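Local coordinates for protein DNA ligase (Archaeoglobus fulgidus, PDB 3GDE) that probably seals nicks in double-stranded DNA during replication, recombination and repair, joining 3'-hydroxyl and 5'-phosphate ends at the expense of ATP, at residues Glu210-Glu213 against Gly214-Met218; His261-Gly264 against Ser265-Thr268; Val285-Ile288 against Lys289-Val292; Leu352-Arg355 against Glu356-Lys359; Ile377-Ser381 against Val382-Arg386. One frame throughout, in Å; residues are numbered along the deposited sequence.

Interaction 1: Glu210-Glu213 against Gly214-Met218; sequences EGEE and GLRKM
E212 and R216 face each other one turn apart, and their salt bridge is the direct side-chain bond of this local contact. R216 gives its NE hydrogen to E212 OE1 along a bent path; the modelled 3.0 Å is doubtful in detail, because OE1 sits too close to another atom of the model. Carboxylate and guanidinium planes are turned 69° apart. The R216 chain runs extended from CG to NE, while E212 starts with CG anti to the backbone N (chi1 174°) and folds back at chi2, which brings OE1 across to the NE of R216, the two chains crossing at a slant. The other oxygen, OE2, takes a hydrogen bond from the backbone N of D186. A second acid-base pair works through water: one water molecule donates to E210 OE2 and accepts from K217 NZ, 2.8 Å from each, bridging two groups too far apart to touch directly.

Backbone bonds follow the helix. G214 N reaches E210 O, L215 N reaches G211 O at 3.2 Å, and R216 N reaches E212 O at 3.1 Å; K217 N adds a weak bond to E213 O.

In the packing, E210 CB rests on the bare CA of G214, 3.6 Å away. L215 turns instead to T189, V190 and A193 of helix 187-197. Buried L215 inside and charged residues outside make this an amphipathic helix, the kinked C-terminal part of helix 200-216.

Interaction 2: His261-Gly264 against Ser265-Thr268; sequences HWDG and SRVT
H261 pairs with T268 through two backbone bonds, the antiparallel hydrogen-bonded kind: H261 N to T268 O at 2.9 Å and T268 N back to H261 O at 3.1 Å. Both side chains lie on one face of the sheet, where T268 OG1 comes within 3.3 Å of H261 CB. That hydroxyl is buried and finds no polar partner in the model. The imidazole is anchored by its NE2 to Q259, and its ring meets that of Y270 at about a right angle. H261 O also receives a CA-H...O contact from V267 CA at 3.3 Å.

W262 follows with its indole on the other side of the chain. CG stands anti to the backbone N (chi1 155°), which carries the six-membered ring over the turn: CE3 touches V267 CG2 at 3.4 Å, the R266 carbonyl oxygen comes to the ring edge, and G264 CA sits over one face, 3.5 Å above the plane. The NE1 hydrogen goes to V292 O.

D263 is modelled with cis peptide bonds on both sides. Its OD2 takes a weak bond from S265 N at 2.6 Å; R266 N lies implausibly close to the same oxygen, so the local model, cis peptides included, is doubtful. The whole forms a beta hairpin linking strands 256-262 and 268-271 in the adenylation domain, with the W262 indole packed against its loop.

Interaction 3: Val285-Ile288 against Lys289-Val292; sequences VEEI and KKSV
I288 and V292 lie side by side on the buried flank of this helix end, pointing the same way, with I288 CG2 3.6 Å from V292 CG2. I288 CG2 stands anti to its own backbone N, leaving CG1 beside that N, and this makes the methyl the branch that faces V292. I288 also packs on V260 and W262 of strand 256-262. The same turn is held by V292 N, which bonds to I288 O at 2.8 Å. E287 O is the other well-used acceptor here: S291 N donates to it at 2.9 Å, and S291 OG lies 3.0 Å from the same E287 oxygen, at best a weak and unsettled bond. S291 OG is in any case hydrogen-bonded to S368 OG.

These bonds close the C-terminal turn of helix 282-291 in the adenylation domain. V292 is the first residue to leave helical backbone angles, and a backbone hydrogen bond between S291 and N366 ties the helix end to a neighbouring loop.

The solvent side is looser. K289 runs extended beyond CG beside V285, its CE 4.0 Å from V285 CG1, an aliphatic side-by-side contact; the same chain also lies against W262 and V267. K290 comes from the exposed side to a buried E287, the two chains running alongside one another, and the looseness lies in their long salt bridge, E287 OE2 and K290 NZ being 3.8 Å apart. K290 sets CG between the backbone N and carbonyl carbon (chi1 50°), a position that turns the extended chain toward the acid. E286 and K289 carry opposite charges, yet E286 OE1 and K289 NZ stay 4.7 Å apart.

Interaction 4: Leu352-Arg355 against Glu356-Lys359; sequences LPLR and ERRK
E356 opens the second segment by laying its chain alongside P353 and across L352. P353 CB is 3.5 Å from E356 OE1, and L352 CD2 meets OE2 with the two side chains at about a right angle, placing apolar groups beside the carboxylate. Its only charged neighbour in the first segment is R355, and that salt bridge is long, R355 NH1 to E356 OE1 at 3.9 Å.

R357 reaches back over the start of the helix. A bend at chi3 (-55°) turns the guanidinium toward the preceding loop, where R357 NH1 donates to L352 O at 2.9 Å. The oxygen lies nearly in the guanidinium plane, whereas the donor stands 40° out of the carbonyl plane. L354 CA sits over one face near the rim, 3.3 Å above the plane, and L354 CD1 approaches R357 NH2 at 3.6 Å. Beyond the contact, NE forms a salt bridge with D341 and NH1 also bonds to S407 O. The backbone of R357 closes the first turn, its N bonding to P353 O at 2.8 Å, with P353 at the N-cap position of helix 354-364.

R358 N bonds to L354 O, also at 2.8 Å, while its side chain leads away to E362, to A374 O and toward E250, a predicted ATP-binding residue. K359 N makes a weaker bond to R355 O.

The chemistry is uneven: bonds to L352 O, S407 O and D341 hold the rotation of the R357 guanidinium, and D341 probably balances its charge, whereas the R355-E356 pair is likely to contribute little.

Interaction 5: Ile377-Ser381 against Val382-Arg386; sequences IVTDS and VDEVR
T379 OG1 is gripped from two directions: it donates to E384 OE1 at 2.9 Å and accepts from S381 N, also at 2.9 Å. The second bond, to the backbone two residues on, makes an ST turn. OG1 stands anti to the backbone N of T379 (chi1 -173°), which turns the hydroxyl into the bend between strand and helix. It meets E384 OE1 on the anti side of the carboxylate, 33° out of its plane, while T379 CB also comes within 3.3 Å of that oxygen. The E384 chain extends beyond CG, which carries OE1 to the T379 hydroxyl.

S381 takes the N-cap position. Its OG accepts from E384 N, but at 3.5 Å this capping bond is weak. The S381 carbonyl does more: V385 N donates to S381 O at 3.2 Å over a nearly straight path (165°), and E384 N adds a second, weak bond. V385 CG1 presses close to S381 O, 3.1 Å away. I377 CD1 only brushes E384 O, 4.2 Å away.

The junction joins strand 371-379 to helix 382-394 in the adenylation domain. I377 and T379 pair by backbone bonds with V249 and A247 of strand 247-252. V382 and V385 pack on L237 of helix 237-243, V385 also reaching V249, and R386 makes a salt bridge to E238 in that helix.

In the fold
All five contacts are local, within a few residues of chain. Interaction 1 is a surface contact in the C-terminal part of helix 200-216, away from the annotated sites; the other four lie in the adenylation domain and are partly buried. Interactions 2 and 3 touch directly: the hairpin of the first packs on the helix of the second, through apolar side chains and an indole-to-carbonyl bond, with centres about 9 Å apart. Interactions 4 and 5 start the helices that precede and follow strand 371-379 in the chain, their nearest atoms about 7 Å apart. One direct acid-base pair and one joined through water mark interaction 1, whereas a hydroxyl organises interaction 5 and a buried arginine interaction 4.

Interaction 1: Glu210-Glu213 against Gly214-Met218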
loop_
_atom_site.group_PDB
_atom_site.type_symbol
_atom_site.label_atom_id
_atom_site.label_comp_id
_atom_site.label_asym_id
_atom_site.label_seq_id
_atom_site.Cartn_x
_atom_site.Cartn_y
_atom_site.Cartn_z
ATOM N N GLU A 210 -24.611 -12.558 4.080
ATOM C CA GLU A 210 -25.566 -12.190 3.026
ATOM C C GLU A 210 -25.202 -12.699 1.633
ATOM O O GLU A 210 -25.914 -12.427 0.670
ATOM C CB GLU A 210 -25.761 -10.661 2.980
ATOM C CG GLU A 210 -26.255 -9.997 4.268
ATOM C CD GLU A 210 -27.696 -10.343 4.614
ATOM O OE1 GLU A 210 -27.967 -10.640 5.804
ATOM O OE2 GLU A 210 -28.564 -10.317 3.706
ATOM N N GLY A 211 -24.093 -13.422 1.525
ATOM C CA GLY A 211 -23.643 -13.970 0.244
ATOM C C GLY A 211 -23.436 -12.957 -0.879
ATOM O O GLY A 211 -23.185 -11.773 -0.638
ATOM N N GLU A 212 -23.550 -13.449 -2.108
ATOM C CA GLU A 212 -23.413 -12.651 -3.329
ATOM C C GLU A 212 -24.312 -11.399 -3.371
ATOM O O GLU A 212 -23.849 -10.298 -3.678
ATOM C CB GLU A 212 -23.683 -13.542 -4.551
ATOM C CG GLU A 212 -23.715 -12.811 -5.883
ATOM C CD GLU A 212 -22.342 -12.434 -6.400
ATOM O OE1 GLU A 212 -22.280 -11.630 -7.355
ATOM O OE2 GLU A 212 -21.326 -12.940 -5.880
ATOM N N GLU A 213 -25.589 -11.579 -3.051
ATOM C CA GLU A 213 -26.558 -10.480 -3.072
ATOM C C GLU A 213 -26.194 -9.341 -2.120
ATOM O O GLU A 213 -26.373 -8.176 -2.459
ATOM C CB GLU A 213 -27.986 -10.989 -2.810
ATOM C CG GLU A 213 -28.114 -12.016 -1.669
ATOM C CD GLU A 213 -28.098 -13.485 -2.130
ATOM O OE1 GLU A 213 -29.175 -14.133 -2.059
ATOM O OE2 GLU A 213 -27.020 -13.987 -2.545
ATOM N N GLY A 214 -25.680 -9.682 -0.938
ATOM C CA GLY A 214 -25.251 -8.691 0.048
ATOM C C GLY A 214 -24.012 -7.919 -0.389
ATOM O O GLY A 214 -23.850 -6.747 -0.047
ATOM N N LEU A 215 -23.143 -8.579 -1.150
ATOM C CA LEU A 215 -21.936 -7.944 -1.673
ATOM C C LEU A 215 -22.228 -6.966 -2.817
ATOM O O LEU A 215 -21.592 -5.918 -2.909
ATOM C CB LEU A 215 -20.919 -8.993 -2.118
ATOM C CG LEU A 215 -20.207 -9.828 -1.054
ATOM C CD1 LEU A 215 -19.428 -10.934 -1.743
ATOM C CD2 LEU A 215 -19.294 -8.971 -0.177
ATOM N N ARG A 216 -23.180 -7.317 -3.683
ATOM C CA ARG A 216 -23.595 -6.448 -4.787
ATOM C C ARG A 216 -24.237 -5.176 -4.268
ATOM O O ARG A 216 -24.112 -4.127 -4.880
ATOM C CB ARG A 216 -24.585 -7.160 -5.704
ATOM C CG ARG A 216 -23.986 -8.186 -6.633
ATOM C CD ARG A 216 -25.114 -8.975 -7.285
ATOM N NE ARG A 216 -24.632 -10.002 -8.207
ATOM C CZ ARG A 216 -24.566 -9.862 -9.531
ATOM N NH1 ARG A 216 -24.948 -8.730 -10.122
ATOM N NH2 ARG A 216 -24.111 -10.865 -10.275
ATOM N N LYS A 217 -24.905 -5.293 -3.125
ATOM C CA LYS A 217 -25.650 -4.210 -2.488
ATOM C C LYS A 217 -24.767 -3.193 -1.757
ATOM O O LYS A 217 -25.257 -2.146 -1.322
ATOM C CB LYS A 217 -26.644 -4.811 -1.489
ATOM C CG LYS A 217 -27.989 -4.099 -1.400
ATOM C CD LYS A 217 -28.912 -4.773 -0.369
ATOM C CE LYS A 217 -29.329 -6.181 -0.804
ATOM N NZ LYS A 217 -30.079 -6.890 0.277
ATOM N N MET A 218 -23.482 -3.502 -1.597
ATOM C CA MET A 218 -22.560 -2.573 -0.932
ATOM C C MET A 218 -22.316 -1.312 -1.772
ATOM O O MET A 218 -22.137 -1.378 -2.994
ATOM C CB MET A 218 -21.241 -3.255 -0.562
ATOM C CG MET A 218 -21.403 -4.414 0.409
ATOM S SD MET A 218 -19.861 -5.083 1.043
ATOM C CE MET A 218 -19.494 -3.912 2.349
HETATM O O HOH W 1 -28.271 -8.411 1.687
#

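Interaction 2: His261-Gly264 against Ser265-Thr268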
loop_
_atom_site.group_PDB
_atom_site.type_symbol
_atom_site.label_atom_id
_atom_site.label_comp_id
_atom_site.label_asym_id
_atom_site.label_seq_id
_atom_site.Cartn_x
_atom_site.Cartn_y
_atom_site.Cartn_z
ATOM N N HIS A 261 -13.303 13.555 0.628
ATOM C CA HIS A 261 -14.629 13.172 1.104
ATOM C C HIS A 261 -15.234 14.279 1.982
ATOM O O HIS A 261 -14.598 14.731 2.940
ATOM C CB HIS A 261 -14.540 11.880 1.919
ATOM C CG HIS A 261 -14.084 10.689 1.138
ATOM N ND1 HIS A 261 -14.919 9.634 0.842
ATOM C CD2 HIS A 261 -12.878 10.375 0.612
ATOM C CE1 HIS A 261 -14.249 8.723 0.159
ATOM N NE2 HIS A 261 -13.008 9.149 0.007
ATOM N N TRP A 262 -16.465 14.682 1.671
ATOM C CA TRP A 262 -17.106 15.842 2.321
ATOM C C TRP A 262 -18.531 16.087 1.792
ATOM O O TRP A 262 -18.711 16.121 0.579
ATOM C CB TRP A 262 -16.233 17.079 2.021
ATOM C CG TRP A 262 -16.929 18.424 2.053
ATOM C CD1 TRP A 262 -17.482 19.091 0.996
ATOM C CD2 TRP A 262 -17.116 19.264 3.197
ATOM N NE1 TRP A 262 -18.003 20.296 1.410
ATOM C CE2 TRP A 262 -17.796 20.426 2.757
ATOM C CE3 TRP A 262 -16.776 19.151 4.549
ATOM C CZ2 TRP A 262 -18.146 21.467 3.629
ATOM C CZ3 TRP A 262 -17.120 20.191 5.413
ATOM C CH2 TRP A 262 -17.799 21.331 4.949
ATOM N N ASP A 263 -19.578 16.246 2.600
ATOM C CA ASP A 263 -19.866 15.717 3.934
ATOM C C ASP A 263 -21.238 16.235 4.419
ATOM O O ASP A 263 -22.208 15.490 4.298
ATOM C CB ASP A 263 -18.792 15.930 4.982
ATOM C CG ASP A 263 -19.192 15.338 6.318
ATOM O OD1 ASP A 263 -20.009 14.391 6.340
ATOM O OD2 ASP A 263 -18.702 15.824 7.342
ATOM N N GLY A 264 -21.383 17.471 4.923
ATOM C CA GLY A 264 -20.355 18.514 5.004
ATOM C C GLY A 264 -20.186 19.075 6.412
ATOM O O GLY A 264 -20.527 20.226 6.686
ATOM N N SER A 265 -19.646 18.245 7.300
ATOM C CA SER A 265 -19.351 18.616 8.673
ATOM C C SER A 265 -17.859 18.385 8.924
ATOM O O SER A 265 -17.251 19.028 9.780
ATOM C CB SER A 265 -20.178 17.757 9.635
ATOM O OG SER A 265 -21.441 17.412 9.071
ATOM N N ARG A 266 -17.283 17.448 8.172
ATOM C CA ARG A 266 -15.851 17.164 8.211
ATOM C C ARG A 266 -15.309 16.702 6.850
ATOM O O ARG A 266 -16.054 16.211 6.000
ATOM C CB ARG A 266 -15.522 16.131 9.298
ATOM C CG ARG A 266 -16.014 14.729 9.005
ATOM C CD ARG A 266 -15.208 13.698 9.766
ATOM N NE ARG A 266 -15.874 12.400 9.746
ATOM C CZ ARG A 266 -15.247 11.225 9.695
ATOM N NH1 ARG A 266 -13.920 11.166 9.645
ATOM N NH2 ARG A 266 -15.956 10.103 9.680
ATOM N N VAL A 267 -14.004 16.870 6.671
ATOM C CA VAL A 267 -13.296 16.477 5.464
ATOM C C VAL A 267 -12.335 15.350 5.830
ATOM O O VAL A 267 -11.690 15.401 6.879
ATOM C CB VAL A 267 -12.475 17.671 4.887
ATOM C CG1 VAL A 267 -11.613 17.249 3.692
ATOM C CG2 VAL A 267 -13.390 18.831 4.499
ATOM N N THR A 268 -12.280 14.319 4.990
ATOM C CA THR A 268 -11.139 13.399 4.969
ATOM C C THR A 268 -10.476 13.419 3.595
ATOM O O THR A 268 -11.153 13.511 2.560
ATOM C CB THR A 268 -11.505 11.937 5.322
ATOM O OG1 THR A 268 -12.653 11.536 4.575
ATOM C CG2 THR A 268 -11.762 11.766 6.824
#

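Interaction 3: Val285-Ile288 against Lys289-Val292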
loop_
_atom_site.group_PDB
_atom_site.type_symbol
_atom_site.label_atom_id
_atom_site.label_comp_id
_atom_site.label_asym_id
_atom_site.label_seq_id
_atom_site.Cartn_x
_atom_site.Cartn_y
_atom_site.Cartn_z
ATOM N N VAL A 285 -7.903 21.350 3.270
ATOM C CA VAL A 285 -9.146 21.073 4.008
ATOM C C VAL A 285 -10.058 22.315 4.103
ATOM O O VAL A 285 -11.239 22.252 3.733
ATOM C CB VAL A 285 -8.851 20.439 5.410
ATOM C CG1 VAL A 285 -10.075 20.453 6.318
ATOM C CG2 VAL A 285 -8.355 19.016 5.239
ATOM N N GLU A 286 -9.503 23.437 4.567
ATOM C CA GLU A 286 -10.267 24.687 4.688
ATOM C C GLU A 286 -10.809 25.177 3.350
ATOM O O GLU A 286 -11.966 25.604 3.275
ATOM C CB GLU A 286 -9.457 25.795 5.371
ATOM C CG GLU A 286 -9.331 25.651 6.882
ATOM C CD GLU A 286 -10.672 25.665 7.630
ATOM O OE1 GLU A 286 -10.716 25.116 8.756
ATOM O OE2 GLU A 286 -11.673 26.219 7.121
ATOM N N GLU A 287 -9.988 25.090 2.297
ATOM C CA GLU A 287 -10.389 25.524 0.951
ATOM C C GLU A 287 -11.518 24.678 0.386
ATOM O O GLU A 287 -12.352 25.176 -0.366
ATOM C CB GLU A 287 -9.203 25.495 -0.016
ATOM C CG GLU A 287 -8.058 26.395 0.375
ATOM C CD GLU A 287 -8.327 27.869 0.116
ATOM O OE1 GLU A 287 -9.162 28.191 -0.767
ATOM O OE2 GLU A 287 -7.684 28.702 0.792
ATOM N N ILE A 288 -11.523 23.396 0.735
ATOM C CA ILE A 288 -12.608 22.486 0.366
ATOM C C ILE A 288 -13.934 22.885 1.046
ATOM O O ILE A 288 -14.995 22.899 0.411
ATOM C CB ILE A 288 -12.197 21.019 0.667
ATOM C CG1 ILE A 288 -11.350 20.478 -0.489
ATOM C CG2 ILE A 288 -13.412 20.125 0.915
ATOM C CD1 ILE A 288 -10.285 19.500 -0.073
ATOM N N LYS A 289 -13.850 23.238 2.326
ATOM C CA LYS A 289 -15.016 23.668 3.108
ATOM C C LYS A 289 -15.661 24.943 2.575
ATOM O O LYS A 289 -16.881 25.093 2.644
ATOM C CB LYS A 289 -14.658 23.818 4.587
ATOM C CG LYS A 289 -14.240 22.506 5.222
ATOM C CD LYS A 289 -14.027 22.616 6.712
ATOM C CE LYS A 289 -13.887 21.234 7.310
ATOM N NZ LYS A 289 -13.438 21.260 8.734
ATOM N N LYS A 290 -14.862 25.849 2.016
ATOM C CA LYS A 290 -15.453 27.041 1.398
ATOM C C LYS A 290 -15.773 26.916 -0.088
ATOM O O LYS A 290 -16.701 27.561 -0.571
ATOM C CB LYS A 290 -14.678 28.335 1.711
ATOM C CG LYS A 290 -13.187 28.300 1.493
ATOM C CD LYS A 290 -12.604 29.682 1.697
ATOM C CE LYS A 290 -11.136 29.615 2.086
ATOM N NZ LYS A 290 -10.494 30.965 2.035
ATOM N N SER A 291 -15.037 26.069 -0.806
ATOM C CA SER A 291 -15.177 26.011 -2.266
ATOM C C SER A 291 -16.003 24.847 -2.808
ATOM O O SER A 291 -16.479 24.907 -3.949
ATOM C CB SER A 291 -13.809 26.046 -2.948
ATOM O OG SER A 291 -13.063 27.186 -2.538
ATOM N N VAL A 292 -16.164 23.779 -2.027
ATOM C CA VAL A 292 -16.901 22.632 -2.563
ATOM C C VAL A 292 -18.256 22.360 -1.895
ATOM O O VAL A 292 -18.447 22.582 -0.695
ATOM C CB VAL A 292 -16.015 21.335 -2.757
ATOM C CG1 VAL A 292 -14.556 21.681 -3.132
ATOM C CG2 VAL A 292 -16.056 20.432 -1.558
#

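Interaction 4: Leu352-Arg355 against Glu356-Lys359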
loop_
_atom_site.group_PDB
_atom_site.type_symbol
_atom_site.label_atom_id
_atom_site.label_comp_id
_atom_site.label_asym_id
_atom_site.label_seq_id
_atom_site.Cartn_x
_atom_site.Cartn_y
_atom_site.Cartn_z
ATOM N N LEU A 352 -22.236 6.327 -13.924
ATOM C CA LEU A 352 -22.277 7.282 -15.042
ATOM C C LEU A 352 -20.972 7.011 -15.819
ATOM O O LEU A 352 -19.951 6.724 -15.200
ATOM C CB LEU A 352 -22.475 8.717 -14.545
ATOM C CG LEU A 352 -23.646 8.917 -13.562
ATOM C CD1 LEU A 352 -23.803 10.389 -13.131
ATOM C CD2 LEU A 352 -24.984 8.378 -14.087
ATOM N N PRO A 353 -20.940 7.218 -17.145
ATOM C CA PRO A 353 -20.786 8.309 -18.051
ATOM C C PRO A 353 -19.882 9.431 -17.538
ATOM O O PRO A 353 -20.310 10.290 -16.771
ATOM C CB PRO A 353 -22.226 8.607 -18.439
ATOM C CG PRO A 353 -22.750 7.090 -18.650
ATOM C CD PRO A 353 -21.680 6.183 -17.882
ATOM N N LEU A 354 -18.615 9.356 -17.949
ATOM C CA LEU A 354 -17.608 10.376 -17.649
ATOM C C LEU A 354 -18.124 11.792 -17.915
ATOM O O LEU A 354 -18.005 12.670 -17.051
ATOM C CB LEU A 354 -16.315 10.106 -18.432
ATOM C CG LEU A 354 -15.066 10.929 -18.084
ATOM C CD1 LEU A 354 -13.815 10.071 -18.135
ATOM C CD2 LEU A 354 -14.909 12.139 -19.004
ATOM N N ARG A 355 -18.712 11.999 -19.093
ATOM C CA ARG A 355 -19.283 13.301 -19.468
ATOM C C ARG A 355 -20.374 13.770 -18.498
ATOM O O ARG A 355 -20.491 14.975 -18.229
ATOM C CB ARG A 355 -19.784 13.298 -20.924
ATOM C CG ARG A 355 -20.862 12.269 -21.230
ATOM C CD ARG A 355 -21.068 12.042 -22.741
ATOM N NE ARG A 355 -21.096 10.608 -23.053
ATOM C CZ ARG A 355 -22.091 9.776 -22.738
ATOM N NH1 ARG A 355 -23.174 10.215 -22.095
ATOM N NH2 ARG A 355 -22.003 8.490 -23.061
ATOM N N GLU A 356 -21.148 12.818 -17.966
ATOM C CA GLU A 356 -22.166 13.090 -16.943
ATOM C C GLU A 356 -21.559 13.359 -15.557
ATOM O O GLU A 356 -22.028 14.242 -14.825
ATOM C CB GLU A 356 -23.172 11.939 -16.863
ATOM C CG GLU A 356 -23.974 11.722 -18.140
ATOM C CD GLU A 356 -25.176 10.804 -17.949
ATOM O OE1 GLU A 356 -25.449 9.998 -18.874
ATOM O OE2 GLU A 356 -25.851 10.894 -16.888
ATOM N N ARG A 357 -20.523 12.599 -15.193
ATOM C CA ARG A 357 -19.791 12.864 -13.955
ATOM C C ARG A 357 -19.155 14.245 -14.004
ATOM O O ARG A 357 -19.190 14.976 -13.027
ATOM C CB ARG A 357 -18.723 11.801 -13.681
ATOM C CG ARG A 357 -19.237 10.371 -13.619
ATOM C CD ARG A 357 -18.249 9.469 -12.904
ATOM N NE ARG A 357 -16.906 9.520 -13.485
ATOM C CZ ARG A 357 -16.512 8.839 -14.559
ATOM N NH1 ARG A 357 -17.354 8.039 -15.200
ATOM N NH2 ARG A 357 -15.260 8.949 -14.985
ATOM N N ARG A 358 -18.594 14.596 -15.159
ATOM C CA ARG A 358 -17.983 15.911 -15.369
ATOM C C ARG A 358 -18.959 17.059 -15.036
ATOM O O ARG A 358 -18.610 17.991 -14.307
ATOM C CB ARG A 358 -17.434 16.018 -16.802
ATOM C CG ARG A 358 -16.835 17.372 -17.170
ATOM C CD ARG A 358 -15.467 17.586 -16.546
ATOM N NE ARG A 358 -15.149 19.008 -16.434
ATOM C CZ ARG A 358 -13.963 19.501 -16.071
ATOM N NH1 ARG A 358 -12.950 18.694 -15.784
ATOM N NH2 ARG A 358 -13.792 20.817 -16.002
ATOM N N LYS A 359 -20.183 16.971 -15.547
ATOM C CA LYS A 359 -21.229 17.938 -15.222
ATOM C C LYS A 359 -21.457 18.040 -13.712
ATOM O O LYS A 359 -21.495 19.145 -13.157
ATOM C CB LYS A 359 -22.522 17.587 -15.948
ATOM C CG LYS A 359 -22.509 17.971 -17.415
ATOM C CD LYS A 359 -23.611 17.253 -18.183
ATOM C CE LYS A 359 -23.420 17.412 -19.695
ATOM N NZ LYS A 359 -24.097 16.300 -20.447
#

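Interaction 5: Ile377-Ser381 against Val382-Arg386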
loop_
_atom_site.group_PDB
_atom_site.type_symbol
_atom_site.label_atom_id
_atom_site.label_comp_id
_atom_site.label_asym_id
_atom_site.label_seq_id
_atom_site.Cartn_x
_atom_site.Cartn_y
_atom_site.Cartn_z
ATOM N N ILE A 377 -10.928 19.173 -22.497
ATOM C CA ILE A 377 -11.440 19.338 -23.853
ATOM C C ILE A 377 -11.977 18.000 -24.340
ATOM O O ILE A 377 -11.600 16.947 -23.821
ATOM C CB ILE A 377 -10.379 19.904 -24.836
ATOM C CG1 ILE A 377 -9.127 19.016 -24.873
ATOM C CG2 ILE A 377 -10.043 21.359 -24.478
ATOM C CD1 ILE A 377 -8.364 19.055 -26.186
ATOM N N VAL A 378 -12.894 18.053 -25.299
ATOM C CA VAL A 378 -13.412 16.851 -25.944
ATOM C C VAL A 378 -13.155 17.016 -27.441
ATOM O O VAL A 378 -13.524 18.028 -28.025
ATOM C CB VAL A 378 -14.918 16.614 -25.637
ATOM C CG1 VAL A 378 -15.344 15.225 -26.085
ATOM C CG2 VAL A 378 -15.202 16.775 -24.147
ATOM N N THR A 379 -12.508 16.035 -28.056
ATOM C CA THR A 379 -11.983 16.224 -29.408
ATOM C C THR A 379 -11.636 14.920 -30.116
ATOM O O THR A 379 -11.388 13.902 -29.469
ATOM C CB THR A 379 -10.729 17.152 -29.390
ATOM O OG1 THR A 379 -10.325 17.456 -30.733
ATOM C CG2 THR A 379 -9.572 16.508 -28.630
ATOM N N ASP A 380 -11.636 14.969 -31.448
ATOM C CA ASP A 380 -11.098 13.894 -32.278
ATOM C C ASP A 380 -9.842 14.354 -33.021
ATOM O O ASP A 380 -9.261 13.601 -33.804
ATOM C CB ASP A 380 -12.158 13.330 -33.249
ATOM C CG ASP A 380 -12.762 14.391 -34.193
ATOM O OD1 ASP A 380 -13.814 14.088 -34.812
ATOM O OD2 ASP A 380 -12.209 15.511 -34.331
ATOM N N SER A 381 -9.426 15.591 -32.754
ATOM C CA SER A 381 -8.288 16.206 -33.441
ATOM C C SER A 381 -6.955 15.940 -32.733
ATOM O O SER A 381 -6.744 16.398 -31.608
ATOM C CB SER A 381 -8.522 17.718 -33.577
ATOM O OG SER A 381 -7.497 18.343 -34.330
ATOM N N VAL A 382 -6.065 15.205 -33.400
ATOM C CA VAL A 382 -4.703 14.955 -32.893
ATOM C C VAL A 382 -3.941 16.264 -32.632
ATOM O O VAL A 382 -3.131 16.343 -31.705
ATOM C CB VAL A 382 -3.886 14.004 -33.831
ATOM C CG1 VAL A 382 -2.419 13.928 -33.419
ATOM C CG2 VAL A 382 -4.478 12.610 -33.836
ATOM N N ASP A 383 -4.221 17.286 -33.440
ATOM C CA ASP A 383 -3.568 18.591 -33.320
ATOM C C ASP A 383 -4.023 19.358 -32.090
ATOM O O ASP A 383 -3.228 20.073 -31.466
ATOM C CB ASP A 383 -3.804 19.436 -34.578
ATOM C CG ASP A 383 -3.018 18.934 -35.785
ATOM O OD1 ASP A 383 -3.173 19.520 -36.879
ATOM O OD2 ASP A 383 -2.244 17.965 -35.649
ATOM N N GLU A 384 -5.306 19.218 -31.754
ATOM C CA GLU A 384 -5.862 19.849 -30.555
ATOM C C GLU A 384 -5.283 19.250 -29.267
ATOM O O GLU A 384 -4.923 19.982 -28.343
ATOM C CB GLU A 384 -7.393 19.782 -30.547
ATOM C CG GLU A 384 -8.074 20.929 -31.288
ATOM C CD GLU A 384 -9.506 21.178 -30.811
ATOM O OE1 GLU A 384 -10.106 20.267 -30.190
ATOM O OE2 GLU A 384 -10.036 22.290 -31.061
ATOM N N VAL A 385 -5.180 17.923 -29.223
ATOM C CA VAL A 385 -4.605 17.244 -28.058
ATOM C C VAL A 385 -3.096 17.477 -27.925
ATOM O O VAL A 385 -2.592 17.591 -26.807
ATOM C CB VAL A 385 -5.038 15.736 -27.942
ATOM C CG1 VAL A 385 -5.182 15.088 -29.294
ATOM C CG2 VAL A 385 -4.098 14.930 -27.025
ATOM N N ARG A 386 -2.390 17.601 -29.050
ATOM C CA ARG A 386 -0.971 17.991 -29.022
ATOM C C ARG A 386 -0.755 19.423 -28.507
ATOM O O ARG A 386 0.244 19.705 -27.845
ATOM C CB ARG A 386 -0.293 17.782 -30.380
ATOM C CG ARG A 386 1.225 17.971 -30.328
ATOM C CD ARG A 386 1.947 17.239 -31.450
ATOM N NE ARG A 386 2.387 15.899 -31.056
ATOM C CZ ARG A 386 1.988 14.763 -31.629
ATOM N NH1 ARG A 386 1.125 14.770 -32.641
ATOM N NH2 ARG A 386 2.464 13.609 -31.188
#